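Local coordinates for protein cycloalternan-forming enzyme (Listeria monocytogenes serovar 1/2a, PDB 5F7U) that is a multidomain glycoside hydrolase family 31 enzyme that combines a TIM barrel with several beta-rich domains and a family 6 carbohydrate-binding module, at residues I705-K710 with Y838-D843; G743-V748 with A800-N805; K821-L826 with D842-G847; R850-S855 with D866-A871. The protein carries 1 engineered substitution. All coordinates share one frame; numbering follows the deposited sequence. Where two conformers were deposited one is given.

Contact 1. Residues I705-K710 with Y838-D843; sequences IYTAAK and YSFYDD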
loop_
_atom_site.group_PDB
_atom_site.type_symbol
_atom_site.label_atom_id
_atom_site.label_comp_id
_atom_site.label_asym_id
_atom_site.label_seq_id
_atom_site.Cartn_x
_atom_site.Cartn_y
_atom_site.Cartn_z
ATOM N N ILE A 705 8.982 -13.547 0.078
ATOM C CA ILE A 705 8.731 -12.097 0.040
ATOM C C ILE A 705 9.275 -11.472 -1.243
ATOM O O ILE A 705 8.588 -10.679 -1.901
ATOM C CB ILE A 705 9.317 -11.401 1.293
ATOM C CG1 ILE A 705 8.549 -11.871 2.553
ATOM C CG2 ILE A 705 9.323 -9.865 1.144
ATOM C CD1 ILE A 705 9.193 -11.421 3.863
ATOM N N TYR A 706 10.489 -11.863 -1.625
ATOM C CA TYR A 706 11.092 -11.247 -2.798
ATOM C C TYR A 706 10.451 -11.743 -4.085
ATOM O O TYR A 706 10.326 -10.987 -5.051
ATOM C CB TYR A 706 12.611 -11.432 -2.807
ATOM C CG TYR A 706 13.319 -10.490 -3.757
ATOM C CD1 TYR A 706 13.059 -9.098 -3.734
ATOM C CD2 TYR A 706 14.229 -10.972 -4.697
ATOM C CE1 TYR A 706 13.693 -8.233 -4.604
ATOM C CE2 TYR A 706 14.891 -10.104 -5.569
ATOM C CZ TYR A 706 14.615 -8.743 -5.527
ATOM O OH TYR A 706 15.264 -7.902 -6.406
ATOM N N THR A 707 10.018 -13.010 -4.102
ATOM C CA THR A 707 9.239 -13.478 -5.253
ATOM C C THR A 707 7.946 -12.670 -5.364
ATOM O O THR A 707 7.527 -12.320 -6.474
ATOM C CB THR A 707 8.953 -14.993 -5.176
ATOM O OG1 THR A 707 10.197 -15.693 -5.163
ATOM C CG2 THR A 707 8.150 -15.491 -6.395
ATOM N N ALA A 708 7.320 -12.377 -4.225
ATOM C CA ALA A 708 6.107 -11.537 -4.252
ATOM C C ALA A 708 6.414 -10.129 -4.763
ATOM O O ALA A 708 5.612 -9.550 -5.499
ATOM C CB ALA A 708 5.436 -11.480 -2.883
ATOM N N ALA A 709 7.580 -9.597 -4.409
ATOM C CA ALA A 709 7.993 -8.277 -4.908
ATOM C C ALA A 709 8.104 -8.280 -6.446
ATOM O O ALA A 709 7.652 -7.343 -7.116
ATOM C CB ALA A 709 9.310 -7.853 -4.271
ATOM N N LYS A 710 8.646 -9.355 -7.001
ATOM C CA LYS A 710 8.744 -9.494 -8.450
ATOM C C LYS A 710 7.364 -9.628 -9.082
ATOM O O LYS A 710 7.135 -9.079 -10.156
ATOM C CB LYS A 710 9.634 -10.702 -8.808
ATOM C CG LYS A 710 9.696 -11.077 -10.286
ATOM C CD LYS A 710 10.582 -10.149 -11.089
ATOM C CE LYS A 710 11.304 -10.871 -12.225
ATOM N NZ LYS A 710 10.442 -11.818 -12.995
ATOM N N TYR A 838 3.997 -23.133 -8.503
ATOM C CA TYR A 838 4.583 -21.896 -8.032
ATOM C C TYR A 838 5.833 -21.588 -8.835
ATOM O O TYR A 838 6.629 -22.483 -9.098
ATOM C CB TYR A 838 4.932 -22.052 -6.561
ATOM C CG TYR A 838 5.591 -20.852 -5.910
ATOM C CD1 TYR A 838 4.839 -19.733 -5.544
ATOM C CD2 TYR A 838 6.960 -20.863 -5.604
ATOM C CE1 TYR A 838 5.431 -18.644 -4.905
ATOM C CE2 TYR A 838 7.561 -19.779 -4.970
ATOM C CZ TYR A 838 6.794 -18.671 -4.633
ATOM O OH TYR A 838 7.373 -17.602 -3.972
ATOM N N SER A 839 5.983 -20.327 -9.222
ATOM C CA SER A 839 7.172 -19.871 -9.934
ATOM C C SER A 839 8.037 -19.105 -8.950
ATOM O O SER A 839 7.687 -17.984 -8.559
ATOM C CB SER A 839 6.776 -18.966 -11.105
ATOM O OG SER A 839 7.810 -18.882 -12.070
ATOM N N PHE A 840 9.148 -19.714 -8.536
ATOM C CA PHE A 840 10.079 -19.101 -7.594
ATOM C C PHE A 840 11.130 -18.238 -8.314
ATOM O O PHE A 840 11.784 -18.696 -9.244
ATOM C CB PHE A 840 10.751 -20.216 -6.775
ATOM C CG PHE A 840 11.898 -19.760 -5.933
ATOM C CD1 PHE A 840 11.765 -18.692 -5.028
ATOM C CD2 PHE A 840 13.138 -20.415 -6.031
ATOM C CE1 PHE A 840 12.838 -18.281 -4.255
ATOM C CE2 PHE A 840 14.209 -20.018 -5.242
ATOM C CZ PHE A 840 14.063 -18.943 -4.367
ATOM N N TYR A 841 11.275 -16.993 -7.863
ATOM C CA TYR A 841 12.297 -16.093 -8.374
ATOM C C TYR A 841 13.605 -16.307 -7.632
ATOM O O TYR A 841 13.780 -15.839 -6.498
ATOM C CB TYR A 841 11.831 -14.649 -8.214
ATOM C CG TYR A 841 12.755 -13.601 -8.795
ATOM C CD1 TYR A 841 13.279 -13.725 -10.089
ATOM C CD2 TYR A 841 13.068 -12.456 -8.057
ATOM C CE1 TYR A 841 14.118 -12.748 -10.616
ATOM C CE2 TYR A 841 13.892 -11.468 -8.575
ATOM C CZ TYR A 841 14.414 -11.619 -9.847
ATOM O OH TYR A 841 15.227 -10.634 -10.344
ATOM N N ASP A 842 14.525 -17.014 -8.276
ATOM C CA ASP A 842 15.742 -17.422 -7.605
ATOM C C ASP A 842 16.825 -16.345 -7.816
ATOM O O ASP A 842 17.691 -16.473 -8.685
ATOM C CB ASP A 842 16.138 -18.816 -8.098
ATOM C CG ASP A 842 17.376 -19.371 -7.416
ATOM O OD1 ASP A 842 17.939 -18.729 -6.514
ATOM O OD2 ASP A 842 17.785 -20.470 -7.819
ATOM N N ASP A 843 16.747 -15.293 -6.996
ATOM C CA ASP A 843 17.633 -14.119 -7.093
ATOM C C ASP A 843 19.099 -14.475 -6.836
ATOM O O ASP A 843 20.005 -13.832 -7.383
ATOM C CB ASP A 843 17.200 -13.020 -6.097
ATOM C CG ASP A 843 17.974 -11.708 -6.278
ATOM O OD1 ASP A 843 18.018 -11.170 -7.411
ATOM O OD2 ASP A 843 18.539 -11.187 -5.285
HETATM O O HOH W 1 16.484 -8.804 -8.660
#
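The ring of Tyr-841 carries the methylene CE of Lys-710 over one face and meets CE2 of Tyr-706 at its edge. One face of the Phe-840 ring is covered by CA of Asp-842, offset toward the rim. This is helix-on-sheet packing: helix 702-715 crosses the edge strand 835-842 of an antiparallel sheet at 100°, with the two short axes 7.6 Å apart. Tyr-841 has CG anti to its backbone N (chi1 -176°), which lays the ring against the helix. The bent Lys-710 chain runs across that ring at about a right angle, CE lying 4.1 Å from the Tyr-841 ring centroid in a CH-pi contact. NZ, in a salt bridge with Asp-714, adds an off-centre cation-pi contact. The two tyrosine rings are oblique, planes 39° apart, with Tyr-706 CE2 and Tyr-841 CE2 3.4 Å apart; CG of Asp-843 comes similarly close to the same Tyr-706 carbon. One water gathers the polar tips, donating to Tyr-706 OH at 2.7 Å and to Asp-843 OD1 while also bonding Tyr-841 OH; Tyr-706 OH also bonds to the backbone carbonyl of Leu-360. Thr-707 faces the strand tip to tip with Tyr-838, its CB 3.3 Å from Tyr-838 OH, while CG2 lies as near to the Ser-839 carbonyl O. Its hydroxyl, held beside the helix backbone by Pro-703 O, accepts a strand amide: Tyr-841 N to Thr-707 OG1, 3.2 Å.

Contact 2. Residues G743-V748 with A800-N805; sequences GDDLLV and AIIPMN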
loop_
_atom_site.group_PDB
_atom_site.type_symbol
_atom_site.label_atom_id
_atom_site.label_comp_id
_atom_site.label_asym_id
_atom_site.label_seq_id
_atom_site.Cartn_x
_atom_site.Cartn_y
_atom_site.Cartn_z
ATOM N N GLY A 743 1.857 -11.699 0.196
ATOM C CA GLY A 743 2.149 -12.592 -0.962
ATOM C C GLY A 743 0.857 -13.291 -1.389
ATOM O O GLY A 743 -0.226 -12.826 -1.049
ATOM N N ASP A 744 0.961 -14.412 -2.104
ATOM C CA ASP A 744 -0.259 -15.099 -2.590
ATOM C C ASP A 744 -0.924 -15.915 -1.505
ATOM O O ASP A 744 -2.122 -16.174 -1.591
ATOM C CB ASP A 744 0.062 -16.100 -3.721
ATOM C CG ASP A 744 0.728 -15.463 -4.943
ATOM O OD1 ASP A 744 0.359 -14.341 -5.331
ATOM O OD2 ASP A 744 1.618 -16.125 -5.544
ATOM N N ASP A 745 -0.137 -16.362 -0.521
ATOM C CA ASP A 745 -0.530 -17.511 0.304
ATOM C C ASP A 745 -0.753 -17.298 1.786
ATOM O O ASP A 745 -1.327 -18.183 2.429
ATOM C CB ASP A 745 0.505 -18.612 0.169
ATOM C CG ASP A 745 0.700 -19.022 -1.247
ATOM O OD1 ASP A 745 -0.289 -19.427 -1.874
ATOM O OD2 ASP A 745 1.852 -18.915 -1.723
ATOM N N LEU A 746 -0.291 -16.173 2.334
ATOM C CA LEU A 746 -0.288 -16.012 3.791
ATOM C C LEU A 746 -1.353 -15.040 4.195
ATOM O O LEU A 746 -1.451 -13.955 3.619
ATOM C CB LEU A 746 1.067 -15.541 4.324
ATOM C CG LEU A 746 2.269 -16.476 4.109
ATOM C CD1 LEU A 746 3.542 -15.796 4.628
ATOM C CD2 LEU A 746 2.035 -17.838 4.765
ATOM N N LEU A 747 -2.176 -15.470 5.153
ATOM C CA LEU A 747 -3.149 -14.576 5.763
ATOM C C LEU A 747 -2.565 -14.124 7.096
ATOM O O LEU A 747 -2.278 -14.957 7.992
ATOM C CB LEU A 747 -4.507 -15.270 5.924
ATOM C CG LEU A 747 -5.741 -14.423 6.321
ATOM C CD1 LEU A 747 -6.996 -15.255 6.088
ATOM C CD2 LEU A 747 -5.715 -13.920 7.768
ATOM N N VAL A 748 -2.371 -12.809 7.238
ATOM C CA VAL A 748 -1.737 -12.264 8.448
ATOM C C VAL A 748 -2.771 -11.460 9.228
ATOM O O VAL A 748 -3.444 -10.612 8.656
ATOM C CB VAL A 748 -0.543 -11.326 8.095
ATOM C CG1 VAL A 748 0.086 -10.729 9.349
ATOM C CG2 VAL A 748 0.502 -12.070 7.280
ATOM N N ALA A 800 -0.513 -23.936 -0.891
ATOM C CA ALA A 800 0.659 -23.029 -0.822
ATOM C C ALA A 800 1.983 -23.765 -0.980
ATOM O O ALA A 800 2.173 -24.845 -0.427
ATOM C CB ALA A 800 0.659 -22.239 0.478
ATOM N N ILE A 801 2.874 -23.155 -1.753
ATOM C CA ILE A 801 4.274 -23.572 -1.899
ATOM C C ILE A 801 5.073 -22.326 -1.534
ATOM O O ILE A 801 5.029 -21.327 -2.248
ATOM C CB ILE A 801 4.606 -24.056 -3.336
ATOM C CG1 ILE A 801 3.720 -25.262 -3.709
ATOM C CG2 ILE A 801 6.093 -24.425 -3.425
ATOM C CD1 ILE A 801 3.491 -25.456 -5.207
ATOM N N ILE A 802 5.754 -22.379 -0.387
ATOM C CA ILE A 802 6.407 -21.187 0.189
ATOM C C ILE A 802 7.919 -21.404 0.276
ATOM O O ILE A 802 8.366 -22.192 1.101
ATOM C CB ILE A 802 5.824 -20.854 1.580
ATOM C CG1 ILE A 802 4.305 -20.595 1.472
ATOM C CG2 ILE A 802 6.543 -19.655 2.215
ATOM C CD1 ILE A 802 3.563 -20.770 2.795
ATOM N N PRO A 803 8.711 -20.689 -0.556
ATOM C CA PRO A 803 10.178 -20.818 -0.471
ATOM C C PRO A 803 10.717 -20.117 0.757
ATOM O O PRO A 803 10.237 -19.025 1.124
ATOM C CB PRO A 803 10.682 -20.127 -1.728
ATOM C CG PRO A 803 9.612 -19.139 -2.069
ATOM C CD PRO A 803 8.297 -19.710 -1.581
ATOM N N MET A 804 11.700 -20.742 1.395
ATOM C CA MET A 804 12.251 -20.247 2.647
ATOM C C MET A 804 13.760 -20.448 2.691
ATOM O O MET A 804 14.296 -21.339 2.041
ATOM C CB MET A 804 11.599 -20.929 3.849
ATOM C CG MET A 804 10.079 -20.861 3.902
ATOM S SD MET A 804 9.441 -21.697 5.361
ATOM C CE MET A 804 9.946 -23.385 5.096
ATOM N N ASN A 805 14.428 -19.601 3.458
ATOM C CA ASN A 805 15.858 -19.733 3.701
ATOM C C ASN A 805 16.014 -20.078 5.178
ATOM O O ASN A 805 15.798 -19.222 6.029
ATOM C CB ASN A 805 16.580 -18.422 3.357
ATOM C CG ASN A 805 18.081 -18.544 3.489
ATOM O OD1 ASN A 805 18.627 -19.642 3.423
ATOM N ND2 ASN A 805 18.761 -17.419 3.678
HETATM O O HOH W 2 2.533 -20.725 -3.389
#
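Two small side-chain touches and one bridging water make up this buried contact. The tight part begins where Asp-745 is directed toward Ala-800, their CB atoms 3.6 Å apart, with the carboxylate carbon of Asp-745 nearly as close to the same methyl. One residue on, Leu-746 crosses Ile-802 obliquely, so that CD2 of Leu-746 and CD1 of Ile-802 meet at 3.8 Å. The extended Ile-802 chain (chi2 159°) delivers that terminal methyl.

On the looser side the segments exchange no direct hydrogen bond. A water joins the two: it donates to Asp-745 OD2 at 2.6 Å and accepts from Ile-801 N at 2.9 Å, so the strand amide and the carboxylate are joined through one molecule. The contact buries 163 Å² in all.

In the fold it links two sheets of the C-terminal region. Strand 746-748 pairs with strand 794-797, whose Ala-796 touches both Leu-746 and Ile-802, whereas strand 801-806 is an outermost strand of a mixed sheet. Helix 702-715 lies alongside: Tyr-704 packs on Ile-802, and its hydroxyl takes the amide of Asp-745.

Contact 3. Residues K821-L826 with D842-G847; sequences KSYDNL and DDVNGG. With MG (magnesium ion), chain K.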
loop_
_atom_site.group_PDB
_atom_site.type_symbol
_atom_site.label_atom_id
_atom_site.label_comp_id
_atom_site.label_asym_id
_atom_site.label_seq_id
_atom_site.Cartn_x
_atom_site.Cartn_y
_atom_site.Cartn_z
ATOM N N LYS A 821 23.822 -13.134 -1.011
ATOM C CA LYS A 821 24.492 -13.791 -2.143
ATOM C C LYS A 821 24.318 -15.309 -2.156
ATOM O O LYS A 821 24.712 -15.966 -3.129
ATOM C CB LYS A 821 25.993 -13.451 -2.178
ATOM C CG LYS A 821 26.321 -12.007 -2.547
ATOM C CD LYS A 821 27.770 -11.897 -3.025
ATOM C CE LYS A 821 28.187 -10.461 -3.331
ATOM N NZ LYS A 821 27.341 -9.797 -4.377
ATOM N N SER A 822 23.776 -15.867 -1.075
ATOM C CA SER A 822 23.589 -17.324 -0.951
ATOM C C SER A 822 22.455 -17.660 0.005
ATOM O O SER A 822 22.061 -16.830 0.824
ATOM C CB SER A 822 24.878 -18.000 -0.455
ATOM O OG SER A 822 25.174 -17.587 0.873
ATOM N N TYR A 823 21.928 -18.875 -0.111
ATOM C CA TYR A 823 21.004 -19.397 0.888
ATOM C C TYR A 823 21.781 -20.242 1.874
ATOM O O TYR A 823 22.861 -20.768 1.551
ATOM C CB TYR A 823 19.924 -20.291 0.249
ATOM C CG TYR A 823 19.171 -19.647 -0.905
ATOM C CD1 TYR A 823 18.301 -18.569 -0.692
ATOM C CD2 TYR A 823 19.336 -20.113 -2.213
ATOM C CE1 TYR A 823 17.619 -17.977 -1.755
ATOM C CE2 TYR A 823 18.651 -19.531 -3.277
ATOM C CZ TYR A 823 17.793 -18.466 -3.042
ATOM O OH TYR A 823 17.132 -17.853 -4.092
ATOM N N ASP A 824 21.209 -20.418 3.056
ATOM C CA ASP A 824 21.699 -21.411 3.996
ATOM C C ASP A 824 21.105 -22.754 3.520
ATOM O O ASP A 824 21.722 -23.425 2.675
ATOM C CB ASP A 824 21.340 -21.010 5.432
ATOM C CG ASP A 824 21.989 -21.898 6.489
ATOM O OD1 ASP A 824 22.533 -22.974 6.161
ATOM O OD2 ASP A 824 21.944 -21.519 7.679
ATOM N N ASN A 825 19.905 -23.092 3.997
ATOM C CA ASN A 825 19.132 -24.234 3.479
ATOM C C ASN A 825 17.899 -23.754 2.726
ATOM O O ASN A 825 16.908 -23.321 3.347
ATOM C CB ASN A 825 18.707 -25.187 4.599
ATOM C CG ASN A 825 19.884 -25.789 5.341
ATOM O OD1 ASN A 825 20.887 -26.164 4.739
ATOM N ND2 ASN A 825 19.755 -25.914 6.651
ATOM N N LEU A 826 17.956 -23.801 1.400
ATOM C CA LEU A 826 16.781 -23.397 0.603
ATOM C C LEU A 826 15.716 -24.470 0.800
ATOM O O LEU A 826 15.980 -25.666 0.589
ATOM C CB LEU A 826 17.145 -23.238 -0.863
ATOM C CG LEU A 826 16.047 -22.924 -1.875
ATOM C CD1 LEU A 826 15.423 -21.564 -1.607
ATOM C CD2 LEU A 826 16.685 -22.965 -3.258
ATOM N N ASP A 842 14.525 -17.014 -8.276
ATOM C CA ASP A 842 15.742 -17.422 -7.605
ATOM C C ASP A 842 16.825 -16.345 -7.816
ATOM O O ASP A 842 17.691 -16.473 -8.685
ATOM C CB ASP A 842 16.138 -18.816 -8.098
ATOM C CG ASP A 842 17.376 -19.371 -7.416
ATOM O OD1 ASP A 842 17.939 -18.729 -6.514
ATOM O OD2 ASP A 842 17.785 -20.470 -7.819
ATOM N N ASP A 843 16.747 -15.293 -6.996
ATOM C CA ASP A 843 17.633 -14.119 -7.093
ATOM C C ASP A 843 19.099 -14.475 -6.836
ATOM O O ASP A 843 20.005 -13.832 -7.383
ATOM C CB ASP A 843 17.200 -13.020 -6.097
ATOM C CG ASP A 843 17.974 -11.708 -6.278
ATOM O OD1 ASP A 843 18.018 -11.170 -7.411
ATOM O OD2 ASP A 843 18.539 -11.187 -5.285
ATOM N N VAL A 844 19.333 -15.475 -5.988
ATOM C CA VAL A 844 20.696 -15.919 -5.660
ATOM C C VAL A 844 21.406 -16.419 -6.916
ATOM O O VAL A 844 22.612 -16.197 -7.086
ATOM C CB VAL A 844 20.692 -16.936 -4.477
ATOM C CG1 VAL A 844 21.996 -17.738 -4.348
ATOM C CG2 VAL A 844 20.401 -16.203 -3.170
ATOM N N ASN A 845 20.644 -17.051 -7.803
ATOM C CA ASN A 845 21.187 -17.716 -8.974
ATOM C C ASN A 845 20.749 -17.075 -10.295
ATOM O O ASN A 845 20.183 -17.741 -11.169
ATOM C CB ASN A 845 20.850 -19.210 -8.925
ATOM C CG ASN A 845 21.378 -19.888 -7.671
ATOM O OD1 ASN A 845 20.606 -20.312 -6.804
ATOM N ND2 ASN A 845 22.688 -20.006 -7.574
ATOM N N GLY A 846 21.015 -15.779 -10.420
ATOM C CA GLY A 846 20.866 -15.053 -11.688
ATOM C C GLY A 846 19.433 -14.704 -12.043
ATOM O O GLY A 846 19.142 -14.351 -13.191
ATOM N N GLY A 847 18.540 -14.824 -11.064
ATOM C CA GLY A 847 17.140 -14.489 -11.262
ATOM C C GLY A 847 16.351 -15.508 -12.071
ATOM O O GLY A 847 15.327 -15.159 -12.649
HETATM MG MG MG K . 23.355 -22.885 1.300
HETATM O O HOH W 3 24.724 -14.447 -5.928
HETATM O O HOH W 4 15.846 -15.468 -3.706
HETATM O O HOH W 5 22.271 -23.308 -0.476
HETATM O O HOH W 6 23.921 -25.392 0.953
HETATM O O HOH W 7 25.069 -21.919 -0.150
#
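This is a loop-on-loop contact centred on one tyrosine: the stretch leading into strand 825-830 lies against the turn 842-847 that joins hairpin strands 835-842 and 848-857. The Tyr-823 ring is sandwiched between two aliphatic groups. Leu-826 CD1, from its own segment, sits 4.0 Å above the ring plane over its centre. On the opposite face Val-844 CG2 makes a CH-pi contact, 3.6 Å from the Tyr-823 ring centroid and offset toward the rim. The other methyl of Val-844, CG1, turns to the backbone and meets Lys-821 O at 3.5 Å.

Tyr-823 has CG beside its backbone N (chi1 -53°), and the phenol extends to Asp-842. Its hydroxyl donates to Asp-842 OD1 at 2.7 Å, coming from above the carboxylate plane, 39° out of it. A water donates to the same hydroxyl, so Tyr-823 OH is gripped from two directions. The other carboxylate oxygen, Asp-842 OD2, is salt-bridged to Arg-850; that pairing probably stabilises the charged carboxylate. A second water links Lys-821 O with Val-844 O.

The turn closes with Asn-845 N bonding Asp-842 O at 3.1 Å, its two central residues helical in backbone; Gly-846 and Gly-847 then take positive phi. Across from the turn, a magnesium ion is bound by Tyr-823 O and Asp-824 O, each at 2.2 Å, and by three waters. The whole is a beta-hairpin turn braced by a buried tyrosine, whose own carbonyl and the next one form a hydrated main-chain metal site.

Contact 4. Residues R850-S855 with D866-A871; sequences RDISVS and DLPAMA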
loop_
_atom_site.group_PDB
_atom_site.type_symbol
_atom_site.label_atom_id
_atom_site.label_comp_id
_atom_site.label_asym_id
_atom_site.label_seq_id
_atom_site.Cartn_x
_atom_site.Cartn_y
_atom_site.Cartn_z
ATOM N N ARG A 850 12.152 -20.688 -11.129
ATOM C CA ARG A 850 12.126 -22.124 -10.882
ATOM C C ARG A 850 10.669 -22.521 -10.709
ATOM O O ARG A 850 10.013 -22.085 -9.759
ATOM C CB ARG A 850 12.924 -22.499 -9.624
ATOM C CG ARG A 850 14.292 -21.850 -9.481
ATOM C CD ARG A 850 15.298 -22.434 -10.452
ATOM N NE ARG A 850 16.640 -21.985 -10.119
ATOM C CZ ARG A 850 17.727 -22.267 -10.825
ATOM N NH1 ARG A 850 17.647 -23.016 -11.923
ATOM N NH2 ARG A 850 18.904 -21.790 -10.438
ATOM N N ASP A 851 10.172 -23.332 -11.642
ATOM C CA ASP A 851 8.768 -23.726 -11.647
ATOM C C ASP A 851 8.595 -25.041 -10.890
ATOM O O ASP A 851 9.078 -26.096 -11.339
ATOM C CB ASP A 851 8.223 -23.851 -13.075
ATOM C CG ASP A 851 8.253 -22.529 -13.858
ATOM O OD1 ASP A 851 8.112 -21.414 -13.275
ATOM O OD2 ASP A 851 8.430 -22.622 -15.093
ATOM N N ILE A 852 7.925 -24.955 -9.739
ATOM C CA ILE A 852 7.705 -26.097 -8.844
ATOM C C ILE A 852 6.238 -26.460 -8.936
ATOM O O ILE A 852 5.375 -25.573 -8.932
ATOM C CB ILE A 852 7.942 -25.754 -7.337
ATOM C CG1 ILE A 852 8.996 -24.656 -7.119
ATOM C CG2 ILE A 852 8.164 -27.022 -6.498
ATOM C CD1 ILE A 852 10.435 -25.083 -7.296
ATOM N N SER A 853 5.939 -27.752 -9.018
ATOM C CA SER A 853 4.544 -28.173 -8.967
ATOM C C SER A 853 4.358 -29.338 -8.012
ATOM O O SER A 853 5.255 -30.174 -7.838
ATOM C CB SER A 853 3.996 -28.498 -10.360
ATOM O OG SER A 853 4.624 -29.639 -10.905
ATOM N N VAL A 854 3.194 -29.353 -7.376
ATOM C CA VAL A 854 2.859 -30.347 -6.345
ATOM C C VAL A 854 1.549 -30.977 -6.776
ATOM O O VAL A 854 0.637 -30.272 -7.192
ATOM C CB VAL A 854 2.734 -29.723 -4.926
ATOM C CG1 VAL A 854 2.247 -30.752 -3.901
ATOM C CG2 VAL A 854 4.069 -29.109 -4.488
ATOM N N SER A 855 1.497 -32.305 -6.704
ATOM C CA SER A 855 0.271 -33.044 -6.965
ATOM C C SER A 855 -0.110 -33.877 -5.751
ATOM O O SER A 855 0.458 -34.954 -5.490
ATOM C CB SER A 855 0.390 -33.906 -8.231
ATOM O OG SER A 855 -0.864 -34.541 -8.505
ATOM N N ASP A 866 7.288 -32.060 -8.251
ATOM C CA ASP A 866 8.089 -31.957 -9.451
ATOM C C ASP A 866 9.027 -30.785 -9.269
ATOM O O ASP A 866 8.614 -29.617 -9.334
ATOM C CB ASP A 866 7.200 -31.793 -10.681
ATOM C CG ASP A 866 6.448 -33.071 -11.048
ATOM O OD1 ASP A 866 6.734 -34.177 -10.492
ATOM O OD2 ASP A 866 5.561 -32.972 -11.929
ATOM N N LEU A 867 10.286 -31.112 -8.996
ATOM C CA LEU A 867 11.308 -30.105 -8.738
ATOM C C LEU A 867 12.087 -29.839 -10.035
ATOM O O LEU A 867 12.522 -30.779 -10.696
ATOM C CB LEU A 867 12.219 -30.600 -7.613
ATOM C CG LEU A 867 13.278 -29.724 -6.950
ATOM C CD1 LEU A 867 12.655 -28.656 -6.060
ATOM C CD2 LEU A 867 14.201 -30.623 -6.145
ATOM N N PRO A 868 12.224 -28.558 -10.437
ATOM C CA PRO A 868 12.973 -28.285 -11.659
ATOM C C PRO A 868 14.469 -28.373 -11.353
ATOM O O PRO A 868 14.834 -28.596 -10.193
ATOM C CB PRO A 868 12.563 -26.846 -11.989
ATOM C CG PRO A 868 12.374 -26.219 -10.651
ATOM C CD PRO A 868 11.791 -27.314 -9.775
ATOM N N ALA A 869 15.317 -28.192 -12.367
ATOM C CA ALA A 869 16.752 -28.038 -12.139
ATOM C C ALA A 869 16.972 -26.903 -11.121
ATOM O O ALA A 869 16.314 -25.861 -11.205
ATOM C CB ALA A 869 17.460 -27.732 -13.442
ATOM N N MET A 870 17.854 -27.135 -10.151
ATOM C CA MET A 870 18.177 -26.140 -9.112
ATOM C C MET A 870 19.692 -26.013 -8.997
ATOM O O MET A 870 20.424 -26.956 -9.307
ATOM C CB MET A 870 17.609 -26.548 -7.742
ATOM C CG MET A 870 16.103 -26.755 -7.673
ATOM S SD MET A 870 15.123 -25.250 -7.897
ATOM C CE MET A 870 15.313 -24.475 -6.295
ATOM N N ALA A 871 20.153 -24.858 -8.527
ATOM C CA ALA A 871 21.576 -24.632 -8.313
ATOM C C ALA A 871 21.994 -24.992 -6.891
ATOM O O ALA A 871 23.183 -25.044 -6.584
ATOM C CB ALA A 871 21.921 -23.187 -8.620
HETATM O O HOH W 8 8.455 -28.667 -12.062
#
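Arg-850 and Met-870 cross obliquely, the arginine methylenes CG and CD passing the sulphur, with Arg-850 CD and Met-870 SD 3.8 Å apart. The chain of Arg-850, bent at chi2 (-73°), carries its guanidinium beneath the backbone of the loop after strand 862-867: Met-870 CA lies 4.2 Å above the guanidinium plane, over its centre. Ile-852 and Pro-868 also cross obliquely, Ile-852 CD1 touching Pro-868 CD at 3.6 Å. At the far end Ser-853 and Asp-866 stand side by side on one sheet face, Ser-853 OG resting 3.4 Å from Asp-866 CB.

Those two residues form an antiparallel hydrogen-bonded pair of the beta hairpin 848-857/862-867. Asp-866 N bonds Ser-853 O at 2.8 Å, nearly along the C=O axis, while the return bond from Ser-853 N to Asp-866 O is longer, 3.3 Å. Ladder pairing stops at Pro-868, which has no N-H to offer Asp-851 O; its ring presses on that carbonyl, and a water bridges Asp-851 O to Asp-866 O.

The chemistry implies a split role for Arg-850: its aliphatic part packs on the loop, while NE pairs with Asp-842, so that the charge is probably balanced by that carboxylate.

Overall arrangement
Along the chain, helix 702-715 opens contact 1, which closes only at strand 835-842. Contact 2 opens and closes within that span, joining 743-748 to 800-805. Contact 3 follows contact 2 and opens at 821-826, also within the span of contact 1; both end on the same stretch, sharing Asp-842 and Asp-843. Contact 4 comes last, a short hairpin closure in the sheet that also holds strand 835-842. Pro-803 packs on Tyr-838 and Phe-840, joining contacts 2 and 1, and Asn-805 bonds Asp-824, joining 2 and 3. Contact 1 ties helix 702-715 to the sheet of strand 835-842, while contacts 2 to 4 join strands and loops of the beta-rich region that follows.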